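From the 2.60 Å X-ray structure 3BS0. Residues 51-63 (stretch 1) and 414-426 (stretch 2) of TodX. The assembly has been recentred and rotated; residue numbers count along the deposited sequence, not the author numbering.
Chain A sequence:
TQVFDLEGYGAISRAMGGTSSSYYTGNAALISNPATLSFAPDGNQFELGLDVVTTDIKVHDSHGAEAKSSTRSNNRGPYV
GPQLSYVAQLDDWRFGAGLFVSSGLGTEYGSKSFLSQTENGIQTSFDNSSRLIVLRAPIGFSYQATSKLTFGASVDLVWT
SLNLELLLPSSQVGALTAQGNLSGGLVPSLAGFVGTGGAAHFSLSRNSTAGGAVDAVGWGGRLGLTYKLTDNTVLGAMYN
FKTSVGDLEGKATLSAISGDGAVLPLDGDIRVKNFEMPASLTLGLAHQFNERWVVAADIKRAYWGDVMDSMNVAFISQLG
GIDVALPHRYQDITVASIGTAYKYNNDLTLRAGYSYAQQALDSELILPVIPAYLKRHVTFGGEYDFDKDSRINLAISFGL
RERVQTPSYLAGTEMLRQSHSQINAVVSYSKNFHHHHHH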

# COMPACT_ATOMS: atom_id res chain seq x y z
N ASP A 51 -1.13 12.30 2.71
CA ASP A 51 -0.43 11.12 3.20
C ASP A 51 1.03 11.16 2.74
O ASP A 51 1.30 11.38 1.55
CB ASP A 51 -1.11 9.87 2.64
CG ASP A 51 -0.95 8.65 3.53
OD1 ASP A 51 0.17 8.09 3.60
OD2 ASP A 51 -1.95 8.26 4.16
N VAL A 52 1.97 10.98 3.67
CA VAL A 52 3.40 10.96 3.32
C VAL A 52 4.02 9.70 3.90
O VAL A 52 3.95 9.47 5.10
CB VAL A 52 4.19 12.15 3.88
CG1 VAL A 52 4.94 12.83 2.75
CG2 VAL A 52 3.28 13.13 4.59
N VAL A 53 4.65 8.90 3.04
CA VAL A 53 5.28 7.66 3.45
C VAL A 53 6.79 7.62 3.29
O VAL A 53 7.30 7.29 2.23
CB VAL A 53 4.69 6.47 2.68
CG1 VAL A 53 5.25 5.15 3.24
CG2 VAL A 53 3.16 6.50 2.76
N THR A 54 7.50 7.96 4.36
CA THR A 54 8.96 7.94 4.38
C THR A 54 9.38 6.47 4.45
O THR A 54 8.68 5.66 5.05
CB THR A 54 9.52 8.64 5.64
OG1 THR A 54 9.19 10.04 5.60
CG2 THR A 54 11.04 8.47 5.72
N THR A 55 10.50 6.12 3.85
CA THR A 55 10.99 4.74 3.90
C THR A 55 12.50 4.66 4.04
O THR A 55 13.23 5.34 3.32
CB THR A 55 10.60 3.93 2.64
OG1 THR A 55 9.24 3.51 2.75
CG2 THR A 55 11.51 2.72 2.48
N ASP A 56 12.97 3.84 4.98
CA ASP A 56 14.40 3.69 5.12
C ASP A 56 14.82 2.24 4.90
O ASP A 56 14.36 1.32 5.58
CB ASP A 56 14.90 4.20 6.47
CG ASP A 56 16.33 4.69 6.39
OD1 ASP A 56 16.62 5.51 5.49
OD2 ASP A 56 17.17 4.27 7.22
N ILE A 57 15.71 2.07 3.94
CA ILE A 57 16.20 0.75 3.58
C ILE A 57 17.69 0.76 3.32
O ILE A 57 18.22 1.66 2.69
CB ILE A 57 15.50 0.23 2.32
CG1 ILE A 57 13.98 0.25 2.52
CG2 ILE A 57 15.96 -1.17 2.00
CD1 ILE A 57 13.21 -0.30 1.32
N LYS A 58 18.36 -0.26 3.83
CA LYS A 58 19.78 -0.43 3.61
C LYS A 58 19.95 -1.90 3.20
O LYS A 58 19.41 -2.82 3.84
CB LYS A 58 20.58 -0.16 4.88
CG LYS A 58 21.64 0.91 4.75
CD LYS A 58 21.05 2.28 5.05
CE LYS A 58 22.12 3.38 5.14
NZ LYS A 58 23.12 3.14 6.23
N VAL A 59 20.67 -2.11 2.10
CA VAL A 59 20.95 -3.43 1.59
C VAL A 59 22.46 -3.52 1.57
O VAL A 59 23.14 -2.57 1.17
CB VAL A 59 20.37 -3.61 0.16
CG1 VAL A 59 20.73 -4.98 -0.40
CG2 VAL A 59 18.86 -3.48 0.20
N HIS A 60 22.99 -4.65 2.02
CA HIS A 60 24.43 -4.82 2.05
C HIS A 60 24.94 -5.96 1.20
O HIS A 60 24.27 -6.97 0.98
CB HIS A 60 24.92 -5.02 3.49
CG HIS A 60 24.94 -3.76 4.28
ND1 HIS A 60 25.93 -2.81 4.14
CD2 HIS A 60 24.08 -3.27 5.21
CE1 HIS A 60 25.68 -1.79 4.95
NE2 HIS A 60 24.57 -2.05 5.61
N ASP A 61 26.19 -5.77 0.79
CA ASP A 61 26.91 -6.69 -0.06
C ASP A 61 27.71 -7.71 0.76
O ASP A 61 27.78 -7.63 1.99
CB ASP A 61 27.88 -5.88 -0.92
CG ASP A 61 27.83 -6.29 -2.36
OD1 ASP A 61 26.84 -6.94 -2.74
OD2 ASP A 61 28.78 -5.95 -3.10
N SER A 62 28.31 -8.65 0.05
CA SER A 62 29.14 -9.66 0.68
C SER A 62 30.54 -9.07 0.72
O SER A 62 31.50 -9.76 1.02
CB SER A 62 29.16 -10.94 -0.15
OG SER A 62 27.90 -11.56 -0.11
N HIS A 63 30.65 -7.78 0.39
CA HIS A 63 31.94 -7.10 0.38
C HIS A 63 31.90 -5.83 1.21
O HIS A 63 32.87 -5.07 1.24
CB HIS A 63 32.35 -6.75 -1.05
CG HIS A 63 32.34 -7.92 -2.00
ND1 HIS A 63 31.46 -8.01 -3.05
CD2 HIS A 63 33.13 -9.02 -2.07
CE1 HIS A 63 31.71 -9.11 -3.73
NE2 HIS A 63 32.71 -9.74 -3.16
N GLU A 414 25.38 -12.85 -5.17
CA GLU A 414 24.52 -11.97 -4.41
C GLU A 414 23.85 -12.63 -3.21
O GLU A 414 22.75 -13.18 -3.30
CB GLU A 414 23.48 -11.29 -5.32
CG GLU A 414 23.79 -9.81 -5.60
CD GLU A 414 22.81 -9.15 -6.56
OE1 GLU A 414 22.73 -7.90 -6.58
OE2 GLU A 414 22.13 -9.88 -7.32
N MET A 415 24.57 -12.58 -2.09
CA MET A 415 24.11 -13.06 -0.79
C MET A 415 23.96 -11.71 -0.10
O MET A 415 24.94 -11.08 0.29
CB MET A 415 25.20 -13.88 -0.10
CG MET A 415 24.94 -14.13 1.38
SD MET A 415 26.48 -14.49 2.25
CE MET A 415 26.78 -16.17 1.73
N LEU A 416 22.72 -11.26 0.02
CA LEU A 416 22.43 -9.95 0.58
C LEU A 416 21.80 -9.92 1.96
O LEU A 416 21.32 -10.94 2.45
CB LEU A 416 21.48 -9.20 -0.35
CG LEU A 416 21.92 -8.97 -1.79
CD1 LEU A 416 20.74 -8.45 -2.59
CD2 LEU A 416 23.07 -7.99 -1.82
N ARG A 417 21.82 -8.74 2.56
CA ARG A 417 21.17 -8.55 3.85
C ARG A 417 20.50 -7.19 3.77
O ARG A 417 21.05 -6.26 3.22
CB ARG A 417 22.15 -8.68 5.03
CG ARG A 417 23.30 -7.74 5.10
CD ARG A 417 24.29 -8.23 6.18
NE ARG A 417 25.47 -7.37 6.26
CZ ARG A 417 25.52 -6.22 6.93
NH1 ARG A 417 24.47 -5.79 7.60
NH2 ARG A 417 26.62 -5.49 6.89
N GLN A 418 19.29 -7.12 4.30
CA GLN A 418 18.50 -5.91 4.24
C GLN A 418 17.96 -5.50 5.59
O GLN A 418 17.67 -6.34 6.44
CB GLN A 418 17.34 -6.11 3.27
CG GLN A 418 16.74 -4.83 2.68
CD GLN A 418 15.67 -5.13 1.64
OE1 GLN A 418 14.53 -5.49 1.97
NE2 GLN A 418 16.03 -5.02 0.37
N SER A 419 17.84 -4.18 5.78
CA SER A 419 17.31 -3.61 7.01
C SER A 419 16.27 -2.60 6.54
O SER A 419 16.57 -1.73 5.72
CB SER A 419 18.43 -2.93 7.81
OG SER A 419 19.25 -2.13 6.98
N HIS A 420 15.06 -2.71 7.06
CA HIS A 420 13.98 -1.86 6.59
C HIS A 420 12.97 -1.37 7.63
O HIS A 420 12.34 -2.17 8.33
CB HIS A 420 13.29 -2.62 5.44
CG HIS A 420 11.95 -2.11 5.06
ND1 HIS A 420 11.66 -0.77 4.96
CD2 HIS A 420 10.82 -2.77 4.73
CE1 HIS A 420 10.41 -0.62 4.59
NE2 HIS A 420 9.87 -1.81 4.44
N SER A 421 12.83 -0.05 7.73
CA SER A 421 11.88 0.57 8.66
C SER A 421 11.05 1.59 7.89
O SER A 421 11.38 1.93 6.75
CB SER A 421 12.61 1.26 9.82
OG SER A 421 13.13 2.53 9.45
N GLN A 422 9.98 2.08 8.50
CA GLN A 422 9.13 3.04 7.80
C GLN A 422 8.24 3.90 8.69
O GLN A 422 7.57 3.38 9.57
CB GLN A 422 8.24 2.27 6.83
CG GLN A 422 7.48 3.13 5.87
CD GLN A 422 6.24 2.43 5.33
OE1 GLN A 422 5.22 2.32 6.03
NE2 GLN A 422 6.34 1.94 4.10
N ILE A 423 8.24 5.21 8.44
CA ILE A 423 7.43 6.19 9.18
C ILE A 423 6.19 6.59 8.35
O ILE A 423 6.19 6.48 7.13
CB ILE A 423 8.24 7.48 9.48
CG1 ILE A 423 9.36 7.19 10.49
CG2 ILE A 423 7.33 8.56 10.01
CD1 ILE A 423 10.35 8.34 10.66
N ASN A 424 5.15 7.08 9.02
CA ASN A 424 3.93 7.48 8.33
C ASN A 424 3.19 8.68 8.90
O ASN A 424 2.73 8.65 10.04
CB ASN A 424 2.97 6.30 8.26
CG ASN A 424 2.97 5.66 6.91
OD1 ASN A 424 4.03 5.24 6.41
ND2 ASN A 424 1.79 5.57 6.29
N ALA A 425 3.06 9.73 8.10
CA ALA A 425 2.36 10.92 8.53
C ALA A 425 1.09 11.09 7.71
O ALA A 425 1.12 11.02 6.47
CB ALA A 425 3.25 12.13 8.36
N VAL A 426 -0.04 11.30 8.38
CA VAL A 426 -1.31 11.52 7.70
C VAL A 426 -1.83 12.77 8.36
O VAL A 426 -1.66 12.94 9.57
CB VAL A 426 -2.37 10.40 7.97
CG1 VAL A 426 -3.56 10.59 7.03
CG2 VAL A 426 -1.76 9.03 7.80

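Two antiparallel strands of TodX, residues 51-60 and 417-426, lie side by side with axes 4.7 Å apart at closest approach and N-to-C directions 171° apart; the two stretches bury 1087 Å² between them. Residues 353 or more positions apart in sequence are thus joined, chiefly by backbone hydrogen bonds. Side chains alternate: those of Asp 51, Ile 57, Val 59, Gln 418, His 420 and Val 426 share one face, where all six are buried, while Val 52, Asp 56, Lys 58, His 60 and their partners occupy the other, more exposed face. Asp 51, in the t rotamer, brings OD2 to 3.7 Å from Val 426 CG2. At Val 52 the pairing is firm: Val 52 N donates to Ala 425 O (2.9 Å) and Ala 425 N to Val 52 O (3.1 Å), both nearly straight, and Val 52 CG2 packs 3.9 Å from Ala 425 CB, the small alanine leaving room for the branched valine. Val 53 puts its methyls on the same face as Asp 51. Further along, the ladder slackens. Thr 54 N to Ile 423 O and Ile 423 N to Thr 54 O are weak, bent bonds of 3.4 Å each, and Thr 55 OG1 turns back in a weak bond to Thr 54 O (3.2 Å) within its own strand. Regular pairing resumes at Asp 56, whose N reaches Ser 421 O at 3.1 Å and whose O accepts from Ser 421 N at 3.0 Å. The same carbonyl, Asp 56 O, lies near the plane of the His 420 ring and takes a weak bond from His 420 ND1 (3.5 Å). Ile 57 covers one face of that ring with CD1, so the imidazole meets a polar atom at its edge and an apolar one over its face. Lys 58 N donates to Ser 419 O (3.0 Å) and Ser 419 N to Lys 58 O (2.8 Å); the small Ser 419 fits against the lysine, its OG 3.2 Å from Lys 58 CB, while the long lysine chain leads away to a partner elsewhere in the structure. Branched, apolar Val 59 suits its buried place, its CG2 3.2 Å from Gln 418 NE2 and its CG1 4.1 Å from Leu 416 CD2. His 60 N donates to Arg 417 O (2.8 Å), with a weak return bond from Arg 417 N to His 60 O (3.4 Å). On the face that carries both side chains, the guanidinium of Arg 417 lies flat on the imidazole of His 60, planes at 12°. Beyond the strand, Ser 62 OG closes the contact by donating to Met 415 O (3.0 Å).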